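Side-chain contacts in DUF1987 domain-containing protein (Pseudomonas aeruginosa, PDB 6K4F), which probably acts as the phosphorylatable regulator of the SiaABC threonine phosphorylation pathway, which controls biofilm formation in response to carbon availability: residues D5-G10 / A16-W21; L63-L68 / K74-I79; L95-D100 / A107-E112. All coordinates share one frame; numbering follows the deposited sequence.

Interaction 1 (D5-G10 / A16-W21); sequences DLHIPG and AIQGDW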
# COMPACT_ATOMS: atom_id res chain seq x y z
N ASP A 5 3.66 5.98 14.35
CA ASP A 5 3.82 5.90 12.91
C ASP A 5 4.62 4.66 12.54
O ASP A 5 5.37 4.10 13.34
CB ASP A 5 4.55 7.13 12.38
CG ASP A 5 3.73 8.39 12.48
OD1 ASP A 5 2.50 8.29 12.67
OD2 ASP A 5 4.34 9.47 12.40
N LEU A 6 4.47 4.25 11.30
CA LEU A 6 5.31 3.24 10.68
C LEU A 6 6.37 3.96 9.86
O LEU A 6 6.05 4.89 9.10
CB LEU A 6 4.45 2.33 9.80
CG LEU A 6 5.01 1.20 8.94
CD1 LEU A 6 5.36 0.00 9.77
CD2 LEU A 6 3.96 0.83 7.91
N HIS A 7 7.62 3.56 10.02
CA HIS A 7 8.69 4.25 9.30
C HIS A 7 9.78 3.24 8.94
O HIS A 7 10.64 2.91 9.77
CB HIS A 7 9.26 5.40 10.13
CG HIS A 7 10.23 6.24 9.36
ND1 HIS A 7 11.58 6.00 9.36
CD2 HIS A 7 10.02 7.27 8.51
CE1 HIS A 7 12.18 6.87 8.56
NE2 HIS A 7 11.26 7.66 8.04
N ILE A 8 9.75 2.77 7.70
CA ILE A 8 10.71 1.80 7.19
C ILE A 8 11.62 2.53 6.21
O ILE A 8 11.16 2.95 5.13
CB ILE A 8 10.00 0.62 6.51
CG1 ILE A 8 8.82 0.15 7.35
CG2 ILE A 8 10.99 -0.52 6.20
CD1 ILE A 8 9.23 -0.33 8.73
N PRO A 9 12.91 2.70 6.52
CA PRO A 9 13.82 3.36 5.59
C PRO A 9 14.01 2.55 4.32
O PRO A 9 14.14 1.33 4.36
CB PRO A 9 15.14 3.45 6.38
CG PRO A 9 14.74 3.28 7.80
CD PRO A 9 13.56 2.37 7.80
N GLY A 10 14.04 3.26 3.19
CA GLY A 10 14.27 2.58 1.92
C GLY A 10 15.70 2.10 1.77
O GLY A 10 16.64 2.66 2.36
N ALA A 16 10.97 2.54 0.75
CA ALA A 16 10.70 3.38 1.90
C ALA A 16 9.20 3.39 2.15
O ALA A 16 8.40 3.56 1.22
CB ALA A 16 11.23 4.80 1.65
N ILE A 17 8.80 3.16 3.40
CA ILE A 17 7.39 3.07 3.79
C ILE A 17 7.15 4.00 4.97
O ILE A 17 7.89 3.96 5.96
CB ILE A 17 6.98 1.63 4.16
CG1 ILE A 17 7.25 0.68 2.99
CG2 ILE A 17 5.52 1.59 4.61
CD1 ILE A 17 7.08 -0.81 3.36
N GLN A 18 6.12 4.84 4.86
CA GLN A 18 5.73 5.74 5.94
C GLN A 18 4.25 5.55 6.22
O GLN A 18 3.40 5.78 5.34
CB GLN A 18 6.01 7.21 5.60
CG GLN A 18 7.43 7.46 5.15
CD GLN A 18 7.59 7.36 3.64
OE1 GLN A 18 6.73 7.81 2.88
NE2 GLN A 18 8.70 6.77 3.20
N GLY A 19 3.94 5.11 7.43
CA GLY A 19 2.57 5.08 7.91
C GLY A 19 2.31 6.26 8.82
O GLY A 19 2.81 6.28 9.95
N ASP A 20 1.55 7.25 8.36
CA ASP A 20 1.24 8.44 9.16
C ASP A 20 -0.08 8.20 9.88
O ASP A 20 -1.15 8.32 9.27
CB ASP A 20 1.18 9.68 8.27
CG ASP A 20 1.17 10.99 9.07
OD1 ASP A 20 0.54 11.04 10.15
OD2 ASP A 20 1.79 11.97 8.61
N TRP A 21 -0.01 7.89 11.18
CA TRP A 21 -1.19 7.43 11.90
C TRP A 21 -2.25 8.51 11.97
O TRP A 21 -3.45 8.23 11.85
CB TRP A 21 -0.82 7.02 13.32
CG TRP A 21 -1.96 6.44 14.09
CD1 TRP A 21 -2.88 7.11 14.85
CD2 TRP A 21 -2.31 5.06 14.16
NE1 TRP A 21 -3.77 6.22 15.41
CE2 TRP A 21 -3.44 4.95 15.00
CE3 TRP A 21 -1.77 3.89 13.61
CZ2 TRP A 21 -4.04 3.73 15.29
CZ3 TRP A 21 -2.37 2.68 13.90
CH2 TRP A 21 -3.49 2.61 14.73
O HOH W 1 10.84 5.89 5.05
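D5 and W21 meet at the open end of the N-terminal beta hairpin of SiaC: the backbone N of W21 donates to D5 OD1 over 2.9 Å. The bond is nearly straight, 174° at the hydrogen, yet the donor stands 39° out of the carboxylate plane. With CG beside its own backbone N (chi1 -68°), the D5 carboxylate is carried across to the W21 amide. Further in, the antiparallel strands 6-8 and 16-20 pair through two hydrogen-bonded couples, L6 with G19 and I8 with I17, separated by the non-hydrogen-bonded couple H7 and Q18. L6 N gives its hydrogen to G19 O and G19 N returns one to L6 O at 2.7 Å; I8 and I17 exchange the same pair of bonds. I8 O, already bonded to I17 N, takes a second hydrogen from a water that also accepts from Q18 NE2 and lies over one face of the H7 ring, toward its rim. The other end of the Q18 amide, OE1, is bonded to Q29 of the next strand. On the opposite face of the hairpin the side chains are apolar. L6 CD2 comes to 3.7 Å from I17 CG2. I8 and I17 run side by side, with I8 CB 4.0 Å from I17 CB. Helix 37-53 covers this face, W47 touching L6 and V44 touching I17. D20 OD1 lies 4.2 Å from D5 OD1 and is bonded to the backbone N of A23. Two acidic groups so close would be expected to raise each other's affinity for a proton, a tendency that the amide bonds to both should partly offset.

Interaction 2 (L63-L68 / K74-I79); sequences LRLLYL and KAMMDI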
# COMPACT_ATOMS: atom_id res chain seq x y z
N LEU A 63 1.20 5.53 -3.39
CA LEU A 63 2.22 4.60 -3.83
C LEU A 63 3.05 5.17 -4.97
O LEU A 63 2.51 5.68 -5.96
CB LEU A 63 1.59 3.27 -4.23
CG LEU A 63 0.74 2.59 -3.17
CD1 LEU A 63 0.21 1.24 -3.69
CD2 LEU A 63 1.52 2.40 -1.86
N ARG A 64 4.37 5.09 -4.82
CA ARG A 64 5.34 5.42 -5.85
C ARG A 64 6.29 4.25 -6.01
O ARG A 64 7.52 4.39 -5.93
CB ARG A 64 6.10 6.70 -5.53
CG ARG A 64 5.18 7.90 -5.37
CD ARG A 64 5.94 9.15 -5.00
NE ARG A 64 5.34 10.32 -5.63
CZ ARG A 64 4.41 11.08 -5.06
NH1 ARG A 64 3.99 10.80 -3.83
NH2 ARG A 64 3.92 12.13 -5.71
N LEU A 65 5.71 3.07 -6.21
CA LEU A 65 6.46 1.84 -6.32
C LEU A 65 6.91 1.64 -7.75
O LEU A 65 6.18 1.96 -8.70
CB LEU A 65 5.61 0.65 -5.88
CG LEU A 65 5.18 0.69 -4.41
CD1 LEU A 65 4.12 -0.35 -4.12
CD2 LEU A 65 6.37 0.50 -3.49
N LEU A 66 8.12 1.12 -7.91
CA LEU A 66 8.68 0.79 -9.21
C LEU A 66 8.62 -0.72 -9.39
O LEU A 66 7.52 -1.29 -9.45
CB LEU A 66 10.10 1.32 -9.33
CG LEU A 66 10.32 2.80 -9.00
CD1 LEU A 66 11.80 3.13 -9.01
CD2 LEU A 66 9.56 3.72 -9.95
N TYR A 67 9.76 -1.39 -9.43
CA TYR A 67 9.76 -2.84 -9.59
C TYR A 67 9.23 -3.53 -8.33
O TYR A 67 9.56 -3.14 -7.21
CB TYR A 67 11.17 -3.34 -9.90
CG TYR A 67 11.22 -4.82 -10.17
CD1 TYR A 67 10.67 -5.35 -11.33
CD2 TYR A 67 11.80 -5.69 -9.26
CE1 TYR A 67 10.71 -6.71 -11.58
CE2 TYR A 67 11.85 -7.05 -9.50
CZ TYR A 67 11.30 -7.56 -10.66
OH TYR A 67 11.34 -8.92 -10.90
N LEU A 68 8.39 -4.55 -8.52
CA LEU A 68 7.94 -5.40 -7.42
C LEU A 68 8.21 -6.85 -7.81
O LEU A 68 7.77 -7.30 -8.87
CB LEU A 68 6.45 -5.22 -7.12
CG LEU A 68 5.85 -3.92 -6.58
CD1 LEU A 68 4.44 -4.18 -6.09
CD2 LEU A 68 6.71 -3.37 -5.44
N LYS A 74 2.46 -10.29 -3.94
CA LYS A 74 1.55 -10.99 -3.04
C LYS A 74 1.29 -10.20 -1.76
O LYS A 74 0.16 -10.17 -1.26
CB LYS A 74 2.11 -12.37 -2.72
CG LYS A 74 2.25 -13.23 -3.97
CD LYS A 74 2.63 -14.65 -3.66
CE LYS A 74 2.51 -15.50 -4.90
NZ LYS A 74 1.19 -16.16 -5.00
N ALA A 75 2.34 -9.56 -1.23
CA ALA A 75 2.20 -8.77 -0.01
C ALA A 75 1.29 -7.57 -0.24
O ALA A 75 0.43 -7.26 0.59
CB ALA A 75 3.57 -8.31 0.47
N MET A 76 1.44 -6.89 -1.38
CA MET A 76 0.55 -5.77 -1.68
C MET A 76 -0.89 -6.22 -1.91
O MET A 76 -1.84 -5.54 -1.50
CB MET A 76 1.07 -4.99 -2.89
CG MET A 76 2.45 -4.44 -2.63
SD MET A 76 2.38 -2.97 -1.57
CE MET A 76 0.89 -2.17 -2.20
N MET A 77 -1.09 -7.37 -2.57
CA MET A 77 -2.45 -7.88 -2.72
C MET A 77 -3.09 -8.14 -1.35
O MET A 77 -4.29 -7.89 -1.17
CB MET A 77 -2.44 -9.16 -3.55
CG MET A 77 -3.80 -9.76 -3.78
SD MET A 77 -4.66 -8.87 -5.10
CE MET A 77 -3.59 -9.32 -6.45
N ASP A 78 -2.29 -8.60 -0.38
CA ASP A 78 -2.79 -8.82 0.97
C ASP A 78 -3.23 -7.52 1.61
O ASP A 78 -4.29 -7.45 2.24
CB ASP A 78 -1.72 -9.50 1.84
CG ASP A 78 -1.48 -10.98 1.46
OD1 ASP A 78 -2.32 -11.57 0.75
OD2 ASP A 78 -0.46 -11.54 1.90
N ILE A 79 -2.43 -6.46 1.46
CA ILE A 79 -2.82 -5.14 1.95
C ILE A 79 -4.10 -4.67 1.26
O ILE A 79 -5.05 -4.22 1.90
CB ILE A 79 -1.67 -4.15 1.75
CG1 ILE A 79 -0.49 -4.52 2.68
CG2 ILE A 79 -2.15 -2.72 1.99
CD1 ILE A 79 0.80 -3.75 2.35
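M76 is the one residue of helix segment 74-79 that touches strand segment 63-68, and it does so with three different parts of its side chain, each set against a different leucine. Its terminal methyl CE lies 3.8 Å from L63 CD1, its sulfur SD 4.0 Å from L65 CD1, and its CG 4.0 Å from L68 CD1. Two bends make this possible. CG leaves the helix beside the backbone N, and the chain then turns at chi2 (-77°) and again at chi3 (-38°), so that SD and CE swing along the strand instead of running straight at it. The three leucines share one conformation: CG beside the backbone N and the chain extended to CD1, which sends that methyl out toward the helix. L63 and L65 therefore reach M76 tip to tip, whereas L68 crosses it at about a right angle and touches nearer the root of the methionine chain. The spacing of the leucines breaks the simple alternation of a strand. L66 and Y67 both lie clear of the helix, and the unusual backbone of L66, its psi far from that of a regular strand, brings L68 back to the inner face. The axes of the two short segments come no closer than 11.4 Å, with the side chains spanning that separation. The pair forms the first half of the beta-alpha-beta unit 59-68, 70-88 and 93-99. M28 of the neighbouring strand touches L63, L65 and M76. No hydrogen bond crosses between the two segments, and all four touching residues are buried: dispersion and the exclusion of water hold the pair together, with a thioether whose flexible torsions let it follow an uneven row of methyls.

Interaction 3 (L95-D100 / A107-E112); sequences LRWHYD and AELAEE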
# COMPACT_ATOMS: atom_id res chain seq x y z
N LEU A 95 -6.85 5.12 -2.84
CA LEU A 95 -5.47 4.83 -3.22
C LEU A 95 -5.08 5.64 -4.45
O LEU A 95 -5.87 5.79 -5.39
CB LEU A 95 -5.29 3.32 -3.50
CG LEU A 95 -3.90 2.79 -3.82
CD1 LEU A 95 -3.77 1.36 -3.32
CD2 LEU A 95 -3.60 2.86 -5.32
N ARG A 96 -3.85 6.13 -4.43
CA ARG A 96 -3.20 6.75 -5.58
C ARG A 96 -1.96 5.95 -5.93
O ARG A 96 -1.15 5.64 -5.03
CB ARG A 96 -2.80 8.21 -5.30
CG ARG A 96 -3.93 9.19 -5.42
CD ARG A 96 -3.54 10.56 -4.88
NE ARG A 96 -3.21 10.49 -3.47
CZ ARG A 96 -4.11 10.43 -2.48
NH1 ARG A 96 -5.41 10.44 -2.76
NH2 ARG A 96 -3.71 10.36 -1.22
N TRP A 97 -1.84 5.58 -7.20
CA TRP A 97 -0.71 4.81 -7.73
C TRP A 97 -0.02 5.68 -8.77
O TRP A 97 -0.51 5.84 -9.90
CB TRP A 97 -1.17 3.48 -8.31
CG TRP A 97 -0.05 2.56 -8.69
CD1 TRP A 97 0.90 2.77 -9.65
CD2 TRP A 97 0.23 1.27 -8.12
NE1 TRP A 97 1.76 1.69 -9.71
CE2 TRP A 97 1.37 0.77 -8.78
CE3 TRP A 97 -0.38 0.50 -7.14
CZ2 TRP A 97 1.92 -0.48 -8.46
CZ3 TRP A 97 0.18 -0.74 -6.82
CH2 TRP A 97 1.31 -1.21 -7.48
N HIS A 98 1.12 6.27 -8.39
CA HIS A 98 1.88 7.14 -9.27
C HIS A 98 2.85 6.34 -10.11
O HIS A 98 3.48 5.39 -9.63
CB HIS A 98 2.66 8.17 -8.46
CG HIS A 98 1.82 8.98 -7.52
ND1 HIS A 98 1.15 10.11 -7.92
CD2 HIS A 98 1.56 8.81 -6.21
CE1 HIS A 98 0.51 10.62 -6.88
NE2 HIS A 98 0.73 9.85 -5.83
N TYR A 99 3.00 6.74 -11.37
CA TYR A 99 4.00 6.10 -12.21
C TYR A 99 4.48 7.09 -13.25
O TYR A 99 3.84 8.11 -13.51
CB TYR A 99 3.46 4.82 -12.85
CG TYR A 99 2.52 5.06 -14.01
CD1 TYR A 99 1.23 5.55 -13.80
CD2 TYR A 99 2.91 4.78 -15.31
CE1 TYR A 99 0.36 5.77 -14.88
CE2 TYR A 99 2.05 5.00 -16.38
CZ TYR A 99 0.78 5.49 -16.16
OH TYR A 99 -0.07 5.69 -17.24
N ASP A 100 5.64 6.78 -13.82
CA ASP A 100 6.24 7.60 -14.86
C ASP A 100 6.03 6.88 -16.19
O ASP A 100 6.47 5.73 -16.35
CB ASP A 100 7.72 7.84 -14.59
CG ASP A 100 8.29 8.98 -15.44
OD1 ASP A 100 9.02 9.82 -14.89
OD2 ASP A 100 8.02 9.02 -16.66
N ALA A 107 0.74 1.16 -16.99
CA ALA A 107 0.91 0.67 -15.62
C ALA A 107 0.06 -0.59 -15.42
O ALA A 107 -0.95 -0.61 -14.73
CB ALA A 107 0.53 1.76 -14.63
N GLU A 108 0.54 -1.67 -16.04
CA GLU A 108 -0.27 -2.88 -16.21
C GLU A 108 -0.57 -3.54 -14.87
O GLU A 108 -1.71 -3.93 -14.60
CB GLU A 108 0.47 -3.85 -17.14
CG GLU A 108 -0.41 -4.88 -17.83
CD GLU A 108 -1.58 -4.27 -18.57
OE1 GLU A 108 -2.71 -4.34 -18.04
OE2 GLU A 108 -1.38 -3.74 -19.68
N LEU A 109 0.45 -3.67 -14.02
CA LEU A 109 0.21 -4.24 -12.70
C LEU A 109 -0.80 -3.41 -11.91
O LEU A 109 -1.72 -3.96 -11.29
CB LEU A 109 1.53 -4.36 -11.94
CG LEU A 109 1.40 -4.88 -10.52
CD1 LEU A 109 1.03 -6.34 -10.55
CD2 LEU A 109 2.72 -4.68 -9.81
N ALA A 110 -0.66 -2.08 -11.95
CA ALA A 110 -1.60 -1.23 -11.23
C ALA A 110 -3.02 -1.45 -11.71
O ALA A 110 -3.96 -1.51 -10.90
CB ALA A 110 -1.20 0.24 -11.38
N GLU A 111 -3.20 -1.61 -13.03
CA GLU A 111 -4.54 -1.84 -13.57
C GLU A 111 -5.11 -3.17 -13.11
O GLU A 111 -6.30 -3.27 -12.80
CB GLU A 111 -4.52 -1.78 -15.10
CG GLU A 111 -3.97 -0.49 -15.69
CD GLU A 111 -4.99 0.63 -15.73
OE1 GLU A 111 -4.68 1.69 -16.32
OE2 GLU A 111 -6.09 0.47 -15.16
N GLU A 112 -4.27 -4.20 -13.02
CA GLU A 112 -4.75 -5.48 -12.51
C GLU A 112 -5.15 -5.39 -11.05
O GLU A 112 -6.18 -5.94 -10.65
CB GLU A 112 -3.69 -6.56 -12.73
CG GLU A 112 -3.55 -6.93 -14.20
CD GLU A 112 -2.22 -7.57 -14.53
OE1 GLU A 112 -1.36 -7.64 -13.64
OE2 GLU A 112 -2.03 -8.00 -15.68
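W97 and Y99 lie two positions apart on strand 93-99; W97 turns a ring face to A110 of helix 108-115 and Y99 one to A107, the residue just before that helix, which packs on the mixed sheet of this alpha/beta SiaC fold. The buried, close part of the contact belongs to W97. A110 CB sits 3.5 Å from the centroid of the five-membered indole ring and only 1° off the ring normal, a CH-pi contact aimed straight down on the pyrrole half. Because that ring is one end of the indole, the methyl is offset from the middle of the whole bicycle. W97 has CG anti to its backbone N (chi1 -172°), and its six-membered ring reaches out to L109, whose CD2 comes obliquely to a looser 4.4 Å from CH2. L109 also touches I73 of helix 70-88, and L63 of the adjoining strand packs against W97. Toward the less buried side the same theme recurs with Y99. There A107, the N-cap residue, puts its methyl over the centre of the phenol ring, 3.7 Å from the centroid. Y99 holds its ring between its own backbone N and carbonyl carbon (chi1 76°), which turns the face toward the helix start. I123 of the outermost strand 121-125 touches both Y99 and A110 and so spans the two halves. Solvent reaches Y99, A107 and L109 in part, whereas W97 and A110 are buried. The small methyls let the helix come close: the CA atoms of W97 and A110 are 7.0 Å apart. Over the tyrosine, A107 CB is almost equidistant from all six ring carbons, with Y99 CG at 3.9 Å.

In the fold
The three interactions follow one another along the chain without overlap, and all reach the same six-stranded mixed sheet. Interaction 1 pairs its outermost strand 6-8 with strand 16-20; interaction 2 joins strand 59-68 to helix 70-88; interaction 3 joins the next strand, 93-99, to helix 108-115. Centres of interactions 1 and 2 are 14 Å apart, those of 2 and 3 are 10 Å apart, and 1 and 3, about 20 Å apart, lie on opposite sides of the chain's centre. Interactions 2 and 3 touch directly: L63 pairs with R96 and H98 through probable backbone hydrogen bonds. Together they sample a compact single-domain fold from its N-terminal hairpin, through its middle, toward its C-terminal edge.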